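Local structure of dihydropteridine reductase (Dictyostelium discoideum, 3ORF) at residues Gly138-Asn150 / Tyr158-Leu172. The protein catalyses the NAD(P)H-dependent reduction of quinonoid dihydropteridines to tetrahydropteridines, and so probably regenerates the tetrahydrobiopterin cofactor of aromatic amino acid hydroxylases. Numbering follows the deposited sequence.
Sequences GLFVLTGASAALN and YGATKAATHHIIKDL. With NAD (nicotinamide-adenine-dinucleotide), chain E.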
ATOM      1  N   GLY A 138       2.470  25.680  -1.578  1.00 30.62           N
ATOM      2  CA  GLY A 138       1.438  25.101  -0.671  1.00 28.22           C
ATOM      3  C   GLY A 138       1.927  24.019   0.287  1.00 27.75           C
ATOM      4  O   GLY A 138       3.045  23.475   0.143  1.00 28.34           O
ATOM      5  N   LEU A 139       1.090  23.677   1.258  1.00 25.66           N
ATOM      6  CA  LEU A 139       1.417  22.679   2.233  1.00 24.10           C
ATOM      7  C   LEU A 139       0.489  21.508   1.994  1.00 24.32           C
ATOM      8  O   LEU A 139      -0.760  21.673   1.893  1.00 25.59           O
ATOM      9  CB  LEU A 139       1.136  23.194   3.627  1.00 23.95           C
ATOM     10  CG  LEU A 139       1.363  22.162   4.750  1.00 25.89           C
ATOM     11  CD1 LEU A 139       2.843  21.792   4.776  1.00 23.18           C
ATOM     12  CD2 LEU A 139       0.959  22.822   6.059  1.00 23.01           C
ATOM     13  N   PHE A 140       1.074  20.325   1.912  1.00 23.73           N
ATOM     14  CA  PHE A 140       0.286  19.165   1.597  1.00 24.72           C
ATOM     15  C   PHE A 140       0.536  18.074   2.642  1.00 23.88           C
ATOM     16  O   PHE A 140       1.656  17.541   2.739  1.00 23.73           O
ATOM     17  CB  PHE A 140       0.713  18.670   0.221  1.00 25.77           C
ATOM     18  CG  PHE A 140       0.053  17.409  -0.196  1.00 25.41           C
ATOM     19  CD1 PHE A 140      -1.094  17.446  -0.994  1.00 26.88           C
ATOM     20  CD2 PHE A 140       0.584  16.187   0.168  1.00 24.25           C
ATOM     21  CE1 PHE A 140      -1.686  16.252  -1.425  1.00 27.09           C
ATOM     22  CE2 PHE A 140      -0.013  15.025  -0.237  1.00 23.90           C
ATOM     23  CZ  PHE A 140      -1.157  15.058  -1.019  1.00 26.04           C
ATOM     24  N   VAL A 141      -0.479  17.711   3.410  1.00 22.36           N
ATOM     25  CA  VAL A 141      -0.224  16.773   4.492  1.00 19.91           C
ATOM     26  C   VAL A 141      -1.080  15.567   4.461  1.00 21.13           C
ATOM     27  O   VAL A 141      -2.267  15.727   4.472  1.00 21.40           O
ATOM     28  CB  VAL A 141      -0.395  17.456   5.856  1.00 21.36           C
ATOM     29  CG1 VAL A 141      -0.163  16.455   7.025  1.00 19.85           C
ATOM     30  CG2 VAL A 141       0.649  18.577   5.959  1.00 19.05           C
ATOM     31  N   LEU A 142      -0.477  14.346   4.479  1.00 20.45           N
ATOM     32  CA  LEU A 142      -1.257  13.133   4.689  1.00 19.42           C
ATOM     33  C   LEU A 142      -1.081  12.610   6.122  1.00 21.80           C
ATOM     34  O   LEU A 142       0.012  12.694   6.702  1.00 22.78           O
ATOM     35  CB  LEU A 142      -0.839  12.041   3.680  1.00 18.02           C
ATOM     36  CG  LEU A 142      -0.905  12.382   2.189  1.00 19.84           C
ATOM     37  CD1 LEU A 142      -0.648  11.153   1.259  1.00 18.96           C
ATOM     38  CD2 LEU A 142      -2.329  12.915   1.956  1.00 18.74           C
ATOM     39  N   THR A 143      -2.146  12.031   6.682  1.00 21.48           N
ATOM     40  CA  THR A 143      -2.087  11.283   7.955  1.00 22.57           C
ATOM     41  C   THR A 143      -1.578   9.831   7.731  1.00 24.51           C
ATOM     42  O   THR A 143      -2.249   8.994   7.045  1.00 23.42           O
ATOM     43  CB  THR A 143      -3.429  11.283   8.657  1.00 22.18           C
ATOM     44  OG1 THR A 143      -3.865  12.675   8.776  1.00 25.55           O
ATOM     45  CG2 THR A 143      -3.236  10.758  10.090  1.00 23.82           C
ATOM     46  N   GLY A 144      -0.392   9.533   8.297  1.00 22.50           N
ATOM     47  CA  GLY A 144       0.166   8.180   8.154  1.00 22.02           C
ATOM     48  C   GLY A 144      -0.095   7.428   9.456  1.00 23.91           C
ATOM     49  O   GLY A 144      -1.124   7.671  10.142  1.00 22.62           O
ATOM     50  N   ALA A 145       0.863   6.577   9.870  1.00 24.53           N
ATOM     51  CA  ALA A 145       0.761   5.994  11.206  1.00 23.77           C
ATOM     52  C   ALA A 145       2.083   5.701  11.784  1.00 23.17           C
ATOM     53  O   ALA A 145       2.895   5.072  11.158  1.00 25.19           O
ATOM     54  CB  ALA A 145      -0.153   4.737  11.229  1.00 22.73           C
ATOM     55  N   SER A 146       2.315   6.103  13.021  1.00 23.53           N
ATOM     56  CA  SER A 146       3.586   5.716  13.666  1.00 23.16           C
ATOM     57  C   SER A 146       3.798   4.209  13.716  1.00 25.02           C
ATOM     58  O   SER A 146       4.928   3.684  13.524  1.00 25.94           O
ATOM     59  CB  SER A 146       3.597   6.256  15.048  1.00 23.68           C
ATOM     60  OG  SER A 146       4.910   6.196  15.474  1.00 29.48           O
ATOM     61  N   ALA A 147       2.749   3.457  13.982  1.00 24.66           N
ATOM     62  CA  ALA A 147       2.942   2.008  14.123  1.00 25.83           C
ATOM     63  C   ALA A 147       3.402   1.378  12.797  1.00 26.22           C
ATOM     64  O   ALA A 147       4.070   0.383  12.821  1.00 26.87           O
ATOM     65  CB  ALA A 147       1.597   1.288  14.618  1.00 25.84           C
ATOM     66  N   ALA A 148       3.013   1.937  11.652  1.00 25.07           N
ATOM     67  CA  ALA A 148       3.462   1.399  10.358  1.00 25.02           C
ATOM     68  C   ALA A 148       4.917   1.619  10.086  1.00 25.90           C
ATOM     69  O   ALA A 148       5.404   1.067   9.159  1.00 27.58           O
ATOM     70  CB  ALA A 148       2.663   1.987   9.208  1.00 24.30           C
ATOM     71  N   LEU A 149       5.622   2.417  10.867  1.00 25.99           N
ATOM     72  CA  LEU A 149       7.102   2.410  10.803  1.00 28.31           C
ATOM     73  C   LEU A 149       7.696   1.023  11.131  1.00 29.98           C
ATOM     74  O   LEU A 149       8.842   0.766  10.787  1.00 30.59           O
ATOM     75  CB  LEU A 149       7.729   3.471  11.725  1.00 25.35           C
ATOM     76  CG  LEU A 149       7.182   4.879  11.365  1.00 26.76           C
ATOM     77  CD1 LEU A 149       7.753   5.871  12.277  1.00 26.29           C
ATOM     78  CD2 LEU A 149       7.499   5.284   9.834  1.00 31.50           C
ATOM     79  N   ASN A 150       6.943   0.142  11.808  1.00 31.77           N
ATOM     80  CA  ASN A 150       7.498  -1.139  12.255  1.00 32.86           C
ATOM     81  C   ASN A 150       6.516  -2.232  11.919  1.00 33.28           C
ATOM     82  O   ASN A 150       5.529  -1.946  11.269  1.00 32.15           O
ATOM     83  CB  ASN A 150       7.728  -1.122  13.779  1.00 34.47           C
ATOM     84  CG  ASN A 150       8.982  -0.309  14.170  1.00 39.41           C
ATOM     85  OD1 ASN A 150      10.126  -0.718  13.947  1.00 41.92           O
ATOM     86  ND2 ASN A 150       8.752   0.856  14.736  1.00 42.20           N
ATOM     87  N   TYR A 158      -4.177  -2.603   7.910  1.00 23.98           N
ATOM     88  CA  TYR A 158      -3.952  -1.195   8.332  1.00 24.47           C
ATOM     89  C   TYR A 158      -2.483  -0.856   8.132  1.00 24.18           C
ATOM     90  O   TYR A 158      -2.154   0.236   7.620  1.00 25.73           O
ATOM     91  CB  TYR A 158      -4.354  -1.030   9.808  1.00 24.49           C
ATOM     92  CG  TYR A 158      -4.050   0.329  10.434  1.00 23.87           C
ATOM     93  CD1 TYR A 158      -4.825   1.442  10.110  1.00 22.25           C
ATOM     94  CD2 TYR A 158      -3.014   0.467  11.360  1.00 25.89           C
ATOM     95  CE1 TYR A 158      -4.606   2.651  10.691  1.00 26.91           C
ATOM     96  CE2 TYR A 158      -2.747   1.748  11.966  1.00 24.30           C
ATOM     97  CZ  TYR A 158      -3.549   2.784  11.632  1.00 24.94           C
ATOM     98  OH  TYR A 158      -3.344   3.974  12.183  1.00 30.05           O
ATOM     99  N   GLY A 159      -1.579  -1.754   8.560  1.00 24.71           N
ATOM    100  CA  GLY A 159      -0.097  -1.437   8.508  1.00 23.08           C
ATOM    101  C   GLY A 159       0.338  -1.276   7.033  1.00 23.21           C
ATOM    102  O   GLY A 159       1.016  -0.307   6.645  1.00 20.85           O
ATOM    103  N   ALA A 160      -0.109  -2.212   6.181  1.00 23.33           N
ATOM    104  CA  ALA A 160       0.332  -2.117   4.764  1.00 23.79           C
ATOM    105  C   ALA A 160      -0.238  -0.871   4.037  1.00 22.32           C
ATOM    106  O   ALA A 160       0.448  -0.292   3.282  1.00 22.53           O
ATOM    107  CB  ALA A 160       0.022  -3.371   4.007  1.00 24.82           C
ATOM    108  N   THR A 161      -1.470  -0.464   4.282  1.00 23.07           N
ATOM    109  CA  THR A 161      -2.078   0.677   3.595  1.00 22.92           C
ATOM    110  C   THR A 161      -1.459   1.943   4.113  1.00 23.20           C
ATOM    111  O   THR A 161      -1.252   2.916   3.349  1.00 21.41           O
ATOM    112  CB  THR A 161      -3.658   0.717   3.720  1.00 24.08           C
ATOM    113  OG1 THR A 161      -4.050   0.598   5.089  1.00 23.27           O
ATOM    114  CG2 THR A 161      -4.295  -0.428   2.966  1.00 23.45           C
ATOM    115  N   LYS A 162      -1.125   1.954   5.420  1.00 21.44           N
ATOM    116  CA  LYS A 162      -0.358   3.069   5.956  1.00 20.14           C
ATOM    117  C   LYS A 162       1.099   3.099   5.426  1.00 20.06           C
ATOM    118  O   LYS A 162       1.669   4.183   5.239  1.00 18.62           O
ATOM    119  CB  LYS A 162      -0.300   3.037   7.488  1.00 20.31           C
ATOM    120  CG  LYS A 162      -1.625   3.423   8.149  1.00 21.06           C
ATOM    121  CD  LYS A 162      -2.303   4.565   7.412  1.00 23.04           C
ATOM    122  CE  LYS A 162      -3.345   5.322   8.310  1.00 22.31           C
ATOM    123  NZ  LYS A 162      -3.568   6.666   7.790  1.00 28.21           N
ATOM    124  N   ALA A 163       1.712   1.935   5.199  1.00 19.63           N
ATOM    125  CA  ALA A 163       3.042   1.967   4.646  1.00 20.42           C
ATOM    126  C   ALA A 163       2.917   2.534   3.243  1.00 20.88           C
ATOM    127  O   ALA A 163       3.799   3.240   2.781  1.00 20.45           O
ATOM    128  CB  ALA A 163       3.754   0.515   4.604  1.00 19.68           C
ATOM    129  N   ALA A 164       1.814   2.233   2.545  1.00 20.84           N
ATOM    130  CA  ALA A 164       1.730   2.752   1.180  1.00 21.21           C
ATOM    131  C   ALA A 164       1.548   4.273   1.279  1.00 19.84           C
ATOM    132  O   ALA A 164       2.075   5.024   0.468  1.00 18.10           O
ATOM    133  CB  ALA A 164       0.501   2.138   0.460  1.00 19.62           C
ATOM    134  N   THR A 165       0.741   4.709   2.246  1.00 20.08           N
ATOM    135  CA  THR A 165       0.529   6.167   2.464  1.00 20.85           C
ATOM    136  C   THR A 165       1.839   6.887   2.666  1.00 20.94           C
ATOM    137  O   THR A 165       2.050   7.974   2.122  1.00 19.29           O
ATOM    138  CB  THR A 165      -0.367   6.441   3.646  1.00 20.22           C
ATOM    139  OG1 THR A 165      -1.585   5.732   3.444  1.00 23.44           O
ATOM    140  CG2 THR A 165      -0.642   7.904   3.765  1.00 20.84           C
ATOM    141  N   HIS A 166       2.734   6.254   3.454  1.00 22.67           N
ATOM    142  CA  HIS A 166       4.027   6.894   3.748  1.00 22.20           C
ATOM    143  C   HIS A 166       4.819   7.036   2.437  1.00 22.22           C
ATOM    144  O   HIS A 166       5.546   7.989   2.246  1.00 21.62           O
ATOM    145  CB  HIS A 166       4.877   6.055   4.763  1.00 19.01           C
ATOM    146  CG  HIS A 166       4.257   5.981   6.141  1.00 19.85           C
ATOM    147  ND1 HIS A 166       4.663   5.073   7.101  1.00 21.81           N
ATOM    148  CD2 HIS A 166       3.271   6.720   6.721  1.00 18.05           C
ATOM    149  CE1 HIS A 166       3.924   5.223   8.192  1.00 22.80           C
ATOM    150  NE2 HIS A 166       3.060   6.201   7.982  1.00 22.31           N
ATOM    151  N   HIS A 167       4.758   6.029   1.596  1.00 22.64           N
ATOM    152  CA  HIS A 167       5.575   6.036   0.331  1.00 23.18           C
ATOM    153  C   HIS A 167       5.008   7.146  -0.588  1.00 22.17           C
ATOM    154  O   HIS A 167       5.759   7.824  -1.278  1.00 24.04           O
ATOM    155  CB  HIS A 167       5.481   4.660  -0.299  1.00 21.04           C
ATOM    156  CG  HIS A 167       6.316   4.479  -1.522  1.00 24.04           C
ATOM    157  ND1 HIS A 167       7.581   3.897  -1.481  1.00 22.73           N
ATOM    158  CD2 HIS A 167       6.057   4.753  -2.836  1.00 16.36           C
ATOM    159  CE1 HIS A 167       8.067   3.852  -2.712  1.00 23.22           C
ATOM    160  NE2 HIS A 167       7.178   4.386  -3.547  1.00 17.93           N
ATOM    161  N   ILE A 168       3.697   7.368  -0.564  1.00 21.59           N
ATOM    162  CA  ILE A 168       3.097   8.399  -1.422  1.00 22.87           C
ATOM    163  C   ILE A 168       3.570   9.811  -1.035  1.00 23.04           C
ATOM    164  O   ILE A 168       3.994  10.636  -1.851  1.00 22.33           O
ATOM    165  CB  ILE A 168       1.542   8.357  -1.332  1.00 24.59           C
ATOM    166  CG1 ILE A 168       1.009   7.102  -2.024  1.00 23.40           C
ATOM    167  CG2 ILE A 168       0.908   9.607  -2.006  1.00 24.16           C
ATOM    168  CD1 ILE A 168      -0.488   6.750  -1.569  1.00 20.25           C
ATOM    169  N   ILE A 169       3.529  10.062   0.263  1.00 22.93           N
ATOM    170  CA  ILE A 169       4.122  11.224   0.805  1.00 22.62           C
ATOM    171  C   ILE A 169       5.526  11.480   0.266  1.00 22.78           C
ATOM    172  O   ILE A 169       5.870  12.630  -0.118  1.00 21.90           O
ATOM    173  CB  ILE A 169       4.220  11.134   2.333  1.00 22.29           C
ATOM    174  CG1 ILE A 169       2.804  11.155   2.917  1.00 22.38           C
ATOM    175  CG2 ILE A 169       5.083  12.287   2.843  1.00 21.58           C
ATOM    176  CD1 ILE A 169       2.798  10.589   4.448  1.00 22.38           C
ATOM    177  N   LYS A 170       6.342  10.436   0.224  1.00 22.01           N
ATOM    178  CA  LYS A 170       7.715  10.656  -0.240  1.00 22.93           C
ATOM    179  C   LYS A 170       7.768  10.910  -1.749  1.00 23.39           C
ATOM    180  O   LYS A 170       8.529  11.750  -2.178  1.00 25.02           O
ATOM    181  CB  LYS A 170       8.638   9.492   0.201  1.00 24.83           C
ATOM    182  CG  LYS A 170       9.159   9.696   1.623  1.00 25.80           C
ATOM    183  CD  LYS A 170       9.436   8.447   2.363  1.00 30.64           C
ATOM    184  CE  LYS A 170       9.815   8.744   3.856  1.00 31.51           C
ATOM    185  NZ  LYS A 170      10.591  10.097   4.188  1.00 25.60           N
ATOM    186  N   ASP A 171       6.910  10.265  -2.522  1.00 22.45           N
ATOM    187  CA  ASP A 171       6.899  10.433  -3.961  1.00 25.08           C
ATOM    188  C   ASP A 171       6.431  11.864  -4.272  1.00 25.02           C
ATOM    189  O   ASP A 171       6.922  12.477  -5.193  1.00 24.90           O
ATOM    190  CB  ASP A 171       5.940   9.427  -4.667  1.00 23.56           C
ATOM    191  CG  ASP A 171       6.627   8.072  -5.019  1.00 30.87           C
ATOM    192  OD1 ASP A 171       7.793   7.806  -4.561  1.00 32.31           O
ATOM    193  OD2 ASP A 171       5.964   7.225  -5.704  1.00 32.45           O
ATOM    194  N   LEU A 172       5.506  12.388  -3.476  1.00 25.12           N
ATOM    195  CA  LEU A 172       4.971  13.739  -3.689  1.00 24.01           C
ATOM    196  C   LEU A 172       5.936  14.848  -3.263  1.00 25.10           C
ATOM    197  O   LEU A 172       5.712  15.990  -3.601  1.00 23.72           O
ATOM    198  CB  LEU A 172       3.606  13.906  -2.995  1.00 21.74           C
ATOM    199  CG  LEU A 172       2.516  13.019  -3.549  1.00 22.08           C
ATOM    200  CD1 LEU A 172       1.239  13.156  -2.771  1.00 19.83           C
ATOM    201  CD2 LEU A 172       2.246  13.369  -5.041  1.00 23.66           C
TER
HETATM  202  PA  NAD E 901     -12.827   9.328  11.978  1.00 34.60           P
HETATM  203  O1A NAD E 901     -13.365   7.974  11.686  1.00 37.00           O
HETATM  204  O2A NAD E 901     -13.556  10.263  12.880  1.00 32.27           O
HETATM  205  O5B NAD E 901     -12.820  10.135  10.548  1.00 35.20           O
HETATM  206  C5B NAD E 901     -12.336   9.712   9.325  1.00 35.50           C
HETATM  207  C4B NAD E 901     -13.149  10.475   8.264  1.00 35.46           C
HETATM  208  O4B NAD E 901     -12.668  10.000   6.973  1.00 36.35           O
HETATM  209  C3B NAD E 901     -14.636  10.037   8.338  1.00 36.75           C
HETATM  210  O3B NAD E 901     -15.448  11.165   8.115  1.00 36.88           O
HETATM  211  C2B NAD E 901     -14.845   9.187   7.100  1.00 38.45           C
HETATM  212  O2B NAD E 901     -16.165   9.362   6.561  1.00 40.13           O
HETATM  213  C1B NAD E 901     -13.812   9.815   6.142  1.00 38.25           C
HETATM  214  N9A NAD E 901     -13.316   8.908   5.069  1.00 38.27           N
HETATM  215  C8A NAD E 901     -13.044   7.587   5.231  1.00 36.75           C
HETATM  216  N7A NAD E 901     -12.566   7.141   4.059  1.00 40.02           N
HETATM  217  C5A NAD E 901     -12.569   8.158   3.143  1.00 38.71           C
HETATM  218  C6A NAD E 901     -12.197   8.293   1.769  1.00 38.64           C
HETATM  219  N6A NAD E 901     -11.791   7.224   1.039  1.00 37.52           N
HETATM  220  N1A NAD E 901     -12.301   9.508   1.159  1.00 37.07           N
HETATM  221  C2A NAD E 901     -12.769  10.551   1.834  1.00 33.82           C
HETATM  222  N3A NAD E 901     -13.124  10.448   3.132  1.00 33.58           N
HETATM  223  C4A NAD E 901     -13.064   9.276   3.802  1.00 35.47           C
HETATM  224  O3  NAD E 901     -11.326   9.086  12.389  1.00 31.68           O
HETATM  225  PN  NAD E 901     -10.348   9.991  13.153  1.00 39.18           P
HETATM  226  O1N NAD E 901     -10.368   9.424  14.540  1.00 41.13           O
HETATM  227  O2N NAD E 901     -10.522  11.470  12.842  1.00 36.14           O
HETATM  228  O5D NAD E 901      -8.894   9.604  12.545  1.00 42.49           O
HETATM  229  C5D NAD E 901      -8.240  10.391  11.541  1.00 50.66           C
HETATM  230  C4D NAD E 901      -6.993   9.656  11.012  1.00 55.69           C
HETATM  231  O4D NAD E 901      -6.236   9.111  12.127  1.00 59.36           O
HETATM  232  C3D NAD E 901      -7.233   8.464  10.078  1.00 56.37           C
HETATM  233  O3D NAD E 901      -6.397   8.702   8.891  1.00 53.22           O
HETATM  234  C2D NAD E 901      -6.706   7.248  10.853  1.00 59.37           C
HETATM  235  O2D NAD E 901      -6.228   6.308   9.878  1.00 58.46           O
HETATM  236  C1D NAD E 901      -5.531   7.966  11.553  1.00 60.63           C
HETATM  237  N1N NAD E 901      -4.488   7.461  12.557  1.00 62.96           N
HETATM  238  C2N NAD E 901      -4.699   7.339  14.001  1.00 63.57           C
HETATM  239  C3N NAD E 901      -3.600   6.867  14.801  1.00 61.26           C
HETATM  240  C7N NAD E 901      -3.662   6.699  16.344  1.00 55.51           C
HETATM  241  O7N NAD E 901      -3.192   5.673  16.872  1.00 56.55           O
HETATM  242  N7N NAD E 901      -4.178   7.757  17.004  1.00 38.14           N
HETATM  243  C4N NAD E 901      -2.353   6.564  14.201  1.00 63.76           C
HETATM  244  C5N NAD E 901      -2.163   6.719  12.822  1.00 62.21           C
HETATM  245  C6N NAD E 901      -3.209   7.156  12.025  1.00 59.60           C
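Two hydrogen bonds tie the end of strand 138-143 and the loop after it to side chains of helix 158-172, each using a backbone atom of the strand or loop. Ala145 N donates to His166 NE2 at 2.9 Å, nearly straight at 170° and close to the imidazole plane, with Gly144 CA beside it at the same ring edge. Lys162 NZ gives the second, 2.8 Å to Thr143 O, approaching from above the carbonyl plane; a weak bond of 3.4 Å continues from NZ to the ribose hydroxyl O2D of NAD. The lysine gets there by a turn about its CB-CG bond (chi2 -39°), after which its chain extends past Gly144 toward the cofactor.

Tyr158, the predicted proton acceptor, forms with Lys162 the YxxxK pair of short-chain dehydrogenases/reductases, and its OH lies 3.1 Å from the nicotinamide C5N. Ala145 CB touches this hydroxyl, Lys162 CG and the nicotinamide. Ala148, in the 3-10 turn, sets its methyl against Lys162 CB and His166 CE1, while Leu149 CD2 meets the imidazole too. Replacing His166 by an alanine would probably leave Ala145 N without its acceptor and open a gap beside the methyls of Ala148 and Leu149.

Farther back, Leu142 and Ile169 lie alongside and point oppositely, Leu142 CB 3.8 Å from Ile169 CG1, and Leu172 CD1 meets the Phe140 ring at CE2, 3.4 Å away.

Strand and helix run antiparallel (168°), their axes 9.0 Å apart. The strand lies between 88-93 and 184-190 in the Rossmann sheet; helix 108-133 packs against Leu142 and Ile168, and the second subunit meets the helix at Ala160, Ala163 and His167.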